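Local coordinates for protein naphthalene dioxygenase large subunit (Rhodococcus sp., PDB 2B1X) that serves as the large subunit of a Rieske-type dioxygenase, carrying an Fe2/S2 cluster and a separate iron ion, at residues G252-M266 with Q284-G296. Residues are numbered along the deposited sequence; the frame is centred on the assembly and turned at random.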
loop_
_atom_site.group_PDB
_atom_site.type_symbol
_atom_site.label_atom_id
_atom_site.label_comp_id
_atom_site.label_asym_id
_atom_site.label_seq_id
_atom_site.Cartn_x
_atom_site.Cartn_y
_atom_site.Cartn_z
ATOM N N GLY A 252 -0.792 22.414 30.970
ATOM C CA GLY A 252 0.139 23.423 31.471
ATOM C C GLY A 252 -0.341 24.800 31.089
ATOM O O GLY A 252 -0.984 24.955 30.067
ATOM N N ILE A 253 -0.032 25.786 31.938
ATOM C CA ILE A 253 -0.384 27.174 31.707
ATOM C C ILE A 253 0.892 28.003 31.854
ATOM O O ILE A 253 1.579 27.922 32.895
ATOM C CB ILE A 253 -1.455 27.637 32.745
ATOM C CG1 ILE A 253 -2.622 26.644 32.787
ATOM C CG2 ILE A 253 -1.915 29.103 32.445
ATOM C CD1 ILE A 253 -3.750 26.981 33.767
ATOM N N ILE A 254 1.217 28.766 30.817
ATOM C CA ILE A 254 2.428 29.579 30.812
ATOM C C ILE A 254 2.087 31.067 30.603
ATOM O O ILE A 254 1.252 31.401 29.768
ATOM C CB ILE A 254 3.430 29.098 29.742
ATOM C CG1 ILE A 254 3.857 27.655 29.999
ATOM C CG2 ILE A 254 4.683 30.028 29.734
ATOM C CD1 ILE A 254 4.764 27.034 28.884
ATOM N N GLY A 255 2.700 31.949 31.380
ATOM C CA GLY A 255 2.526 33.391 31.185
ATOM C C GLY A 255 3.848 34.089 30.875
ATOM O O GLY A 255 4.900 33.422 30.843
ATOM N N PRO A 256 3.823 35.408 30.646
ATOM C CA PRO A 256 5.068 36.160 30.408
ATOM C C PRO A 256 5.873 36.380 31.697
ATOM O O PRO A 256 5.283 36.341 32.783
ATOM C CB PRO A 256 4.569 37.498 29.872
ATOM C CG PRO A 256 3.249 37.679 30.504
ATOM C CD PRO A 256 2.642 36.291 30.594
ATOM N N PRO A 257 7.178 36.634 31.580
ATOM C CA PRO A 257 8.023 36.990 32.739
ATOM C C PRO A 257 7.663 38.367 33.328
ATOM O O PRO A 257 7.022 39.141 32.605
ATOM C CB PRO A 257 9.431 37.050 32.138
ATOM C CG PRO A 257 9.218 37.332 30.698
ATOM C CD PRO A 257 7.942 36.636 30.317
ATOM N N PRO A 258 8.069 38.658 34.579
ATOM C CA PRO A 258 7.792 39.955 35.233
ATOM C C PRO A 258 8.129 41.198 34.400
ATOM O O PRO A 258 7.358 42.170 34.450
ATOM C CB PRO A 258 8.687 39.918 36.485
ATOM C CG PRO A 258 8.816 38.455 36.802
ATOM C CD PRO A 258 8.824 37.751 35.471
ATOM N N GLY A 259 9.239 41.157 33.658
ATOM C CA GLY A 259 9.664 42.285 32.842
ATOM C C GLY A 259 9.115 42.283 31.420
ATOM O O GLY A 259 9.792 42.727 30.479
ATOM N N MET A 260 7.889 41.782 31.270
ATOM C CA MET A 260 7.199 41.741 29.984
ATOM C C MET A 260 5.706 41.927 30.221
ATOM O O MET A 260 5.017 41.000 30.659
ATOM C CB MET A 260 7.451 40.410 29.272
ATOM C CG MET A 260 7.591 40.519 27.761
ATOM S SD MET A 260 6.649 39.245 26.873
ATOM C CE MET A 260 7.861 37.939 26.732
ATOM N N PRO A 261 5.198 43.126 29.954
ATOM C CA PRO A 261 3.752 43.353 30.003
ATOM C C PRO A 261 3.093 42.905 28.705
ATOM O O PRO A 261 3.499 43.315 27.615
ATOM C CB PRO A 261 3.623 44.868 30.169
ATOM C CG PRO A 261 5.011 45.440 29.985
ATOM C CD PRO A 261 5.943 44.346 29.590
ATOM N N LEU A 262 2.096 42.044 28.824
ATOM C CA LEU A 262 1.290 41.659 27.681
ATOM C C LEU A 262 -0.141 41.937 28.070
ATOM O O LEU A 262 -0.484 41.834 29.250
ATOM C CB LEU A 262 1.470 40.175 27.352
ATOM C CG LEU A 262 2.801 39.738 26.730
ATOM C CD1 LEU A 262 2.790 38.235 26.432
ATOM C CD2 LEU A 262 3.122 40.559 25.483
ATOM N N PRO A 263 -0.971 42.313 27.103
ATOM C CA PRO A 263 -2.402 42.492 27.350
ATOM C C PRO A 263 -2.990 41.338 28.162
ATOM O O PRO A 263 -2.692 40.164 27.902
ATOM C CB PRO A 263 -2.990 42.531 25.935
ATOM C CG PRO A 263 -1.893 43.131 25.105
ATOM C CD PRO A 263 -0.605 42.635 25.709
ATOM N N GLU A 264 -3.812 41.683 29.151
ATOM C CA GLU A 264 -4.473 40.681 29.977
ATOM C C GLU A 264 -5.436 39.825 29.161
ATOM O O GLU A 264 -5.938 40.257 28.120
ATOM C CB GLU A 264 -5.220 41.341 31.126
ATOM C CG GLU A 264 -4.303 42.043 32.110
ATOM C CD GLU A 264 -5.050 42.737 33.246
ATOM O OE1 GLU A 264 -6.287 42.950 33.141
ATOM O OE2 GLU A 264 -4.384 43.071 34.248
ATOM N N PHE A 265 -5.672 38.608 29.644
ATOM C CA PHE A 265 -6.639 37.718 29.037
ATOM C C PHE A 265 -6.269 37.451 27.572
ATOM O O PHE A 265 -7.128 37.450 26.691
ATOM C CB PHE A 265 -8.054 38.314 29.167
ATOM C CG PHE A 265 -8.453 38.651 30.587
ATOM C CD1 PHE A 265 -8.708 39.976 30.956
ATOM C CD2 PHE A 265 -8.575 37.653 31.551
ATOM C CE1 PHE A 265 -9.095 40.296 32.258
ATOM C CE2 PHE A 265 -8.930 37.953 32.855
ATOM C CZ PHE A 265 -9.202 39.292 33.215
ATOM N N MET A 266 -4.969 37.268 27.328
ATOM C CA MET A 266 -4.448 36.894 26.003
ATOM C C MET A 266 -4.778 37.953 24.964
ATOM O O MET A 266 -4.805 37.675 23.759
ATOM C CB MET A 266 -5.012 35.540 25.547
ATOM C CG MET A 266 -4.616 34.386 26.418
ATOM S SD MET A 266 -5.081 32.842 25.663
ATOM C CE MET A 266 -3.670 32.653 24.484
ATOM N N GLN A 284 -10.910 31.375 38.571
ATOM C CA GLN A 284 -10.658 31.060 37.153
ATOM C C GLN A 284 -10.138 32.307 36.449
ATOM O O GLN A 284 -9.158 32.235 35.694
ATOM C CB GLN A 284 -11.922 30.524 36.467
ATOM C CG GLN A 284 -12.307 29.129 36.930
ATOM C CD GLN A 284 -13.651 28.683 36.443
ATOM O OE1 GLN A 284 -14.605 29.460 36.467
ATOM N NE2 GLN A 284 -13.747 27.426 36.001
ATOM N N VAL A 285 -10.780 33.443 36.720
ATOM C CA VAL A 285 -10.425 34.723 36.103
ATOM C C VAL A 285 -8.956 35.097 36.362
ATOM O O VAL A 285 -8.227 35.500 35.433
ATOM C CB VAL A 285 -11.359 35.866 36.570
ATOM C CG1 VAL A 285 -10.841 37.234 36.094
ATOM C CG2 VAL A 285 -12.807 35.647 36.102
ATOM N N GLU A 286 -8.525 34.979 37.628
ATOM C CA GLU A 286 -7.148 35.305 37.981
ATOM C C GLU A 286 -6.100 34.320 37.435
ATOM O O GLU A 286 -4.977 34.717 37.130
ATOM C CB GLU A 286 -6.995 35.520 39.504
ATOM C CG GLU A 286 -7.701 36.770 40.040
ATOM C CD GLU A 286 -7.497 38.007 39.167
ATOM O OE1 GLU A 286 -6.323 38.358 38.874
ATOM O OE2 GLU A 286 -8.513 38.621 38.768
ATOM N N ILE A 287 -6.450 33.045 37.307
ATOM C CA ILE A 287 -5.555 32.105 36.619
ATOM C C ILE A 287 -5.423 32.472 35.134
ATOM O O ILE A 287 -4.317 32.433 34.578
ATOM C CB ILE A 287 -6.011 30.630 36.834
ATOM C CG1 ILE A 287 -5.680 30.187 38.265
ATOM C CG2 ILE A 287 -5.437 29.703 35.768
ATOM C CD1 ILE A 287 -6.375 28.894 38.719
ATOM N N PHE A 288 -6.535 32.863 34.499
ATOM C CA PHE A 288 -6.492 33.194 33.066
ATOM C C PHE A 288 -5.817 34.532 32.779
ATOM O O PHE A 288 -5.220 34.719 31.714
ATOM C CB PHE A 288 -7.893 33.181 32.447
ATOM C CG PHE A 288 -7.900 33.324 30.941
ATOM C CD1 PHE A 288 -7.103 32.495 30.138
ATOM C CD2 PHE A 288 -8.731 34.251 30.324
ATOM C CE1 PHE A 288 -7.118 32.598 28.732
ATOM C CE2 PHE A 288 -8.759 34.365 28.918
ATOM C CZ PHE A 288 -7.942 33.537 28.122
ATOM N N ARG A 289 -5.906 35.465 33.722
ATOM C CA ARG A 289 -5.511 36.848 33.456
ATOM C C ARG A 289 -4.124 37.046 32.776
ATOM O O ARG A 289 -4.015 37.832 31.815
ATOM C CB ARG A 289 -5.600 37.685 34.724
ATOM C CG ARG A 289 -5.437 39.172 34.489
ATOM C CD ARG A 289 -5.398 40.012 35.777
ATOM N NE ARG A 289 -6.671 39.934 36.498
ATOM C CZ ARG A 289 -7.727 40.705 36.249
ATOM N NH1 ARG A 289 -7.675 41.625 35.297
ATOM N NH2 ARG A 289 -8.842 40.550 36.954
ATOM N N PRO A 290 -3.079 36.395 33.289
ATOM C CA PRO A 290 -1.733 36.536 32.723
ATOM C C PRO A 290 -1.335 35.410 31.730
ATOM O O PRO A 290 -0.169 35.251 31.435
ATOM C CB PRO A 290 -0.854 36.456 33.968
ATOM C CG PRO A 290 -1.593 35.528 34.886
ATOM C CD PRO A 290 -3.054 35.506 34.468
ATOM N N THR A 291 -2.292 34.653 31.211
ATOM C CA THR A 291 -1.966 33.520 30.325
ATOM C C THR A 291 -1.439 33.952 28.961
ATOM O O THR A 291 -1.942 34.920 28.375
ATOM C CB THR A 291 -3.221 32.667 30.138
ATOM O OG1 THR A 291 -3.498 31.988 31.372
ATOM C CG2 THR A 291 -2.998 31.531 29.105
ATOM N N ALA A 292 -0.421 33.229 28.478
ATOM C CA ALA A 292 0.029 33.283 27.082
ATOM C C ALA A 292 -0.179 31.940 26.336
ATOM O O ALA A 292 -0.502 31.916 25.132
ATOM C CB ALA A 292 1.499 33.673 27.026
ATOM N N PHE A 293 0.024 30.830 27.042
ATOM C CA PHE A 293 -0.166 29.491 26.472
ATOM C C PHE A 293 -0.878 28.564 27.428
ATOM O O PHE A 293 -0.553 28.517 28.630
ATOM C CB PHE A 293 1.159 28.824 26.124
ATOM C CG PHE A 293 2.044 29.669 25.281
ATOM C CD1 PHE A 293 3.136 30.318 25.847
ATOM C CD2 PHE A 293 1.805 29.807 23.916
ATOM C CE1 PHE A 293 3.967 31.105 25.076
ATOM C CE2 PHE A 293 2.628 30.615 23.141
ATOM C CZ PHE A 293 3.703 31.268 23.725
ATOM N N ILE A 294 -1.849 27.825 26.894
ATOM C CA ILE A 294 -2.423 26.696 27.606
ATOM C C ILE A 294 -2.339 25.528 26.654
ATOM O O ILE A 294 -2.763 25.632 25.506
ATOM C CB ILE A 294 -3.901 26.934 27.946
ATOM C CG1 ILE A 294 -4.079 28.132 28.872
ATOM C CG2 ILE A 294 -4.516 25.702 28.596
ATOM C CD1 ILE A 294 -5.546 28.679 28.858
ATOM N N HIS A 295 -1.848 24.412 27.155
ATOM C CA HIS A 295 -1.795 23.170 26.384
ATOM C C HIS A 295 -2.222 22.015 27.294
ATOM O O HIS A 295 -1.863 22.001 28.468
ATOM C CB HIS A 295 -0.376 22.946 25.863
ATOM C CG HIS A 295 0.655 22.872 26.958
ATOM N ND1 HIS A 295 1.074 21.683 27.511
ATOM C CD2 HIS A 295 1.315 23.849 27.627
ATOM C CE1 HIS A 295 1.970 21.929 28.458
ATOM N NE2 HIS A 295 2.148 23.235 28.533
ATOM N N GLY A 296 -3.000 21.064 26.767
ATOM C CA GLY A 296 -3.459 19.967 27.586
ATOM C C GLY A 296 -4.039 18.833 26.778
ATOM O O GLY A 296 -4.266 18.931 25.563
HETATM O O HOH W 1 -2.872 37.220 29.355
#
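Phe265 and Glu264 approach Arg289 from two directions. Arg289 CG sits over one face of the Phe265 ring, 4.3 Å from its centroid, a CH-pi contact. Beyond it the side chain bends at chi3 (-64°), and Phe265 CZ, a rim atom, lies over one face of the guanidinium, planes 56° apart. Glu264 runs alongside Arg289, and its OE1 accepts a bent hydrogen bond (134°) from Arg289 NH1 at 2.9 Å, part of a salt bridge, in the guanidinium plane but from above the carboxylate. Glu286 is gripped side-on by NE and NH2. At its edge the Phe265 ring meets Phe288, CD2 to CD2 3.6 Å, while Met266 SD makes an oblique Met-aromatic contact with Phe288 CE1 at 3.7 Å. Where strands 250-254 and 293-298 pair antiparallel, Ala292 N and Phe293 N both donate to Ile254 O, a beta bulge, and Gly252 CA lies over the His295 ring face, whose NE2 and ND1 hydrogen-bond to Asp418 OD2 and Phe210 O. A water accepts from Met266 N at 2.9 Å, between Arg289 O and Thr291 O. Guanidinium rotation is restrained, chiefly by the two-nitrogen grip on Glu286, and its charge probably more than offset by two exposed glutamates.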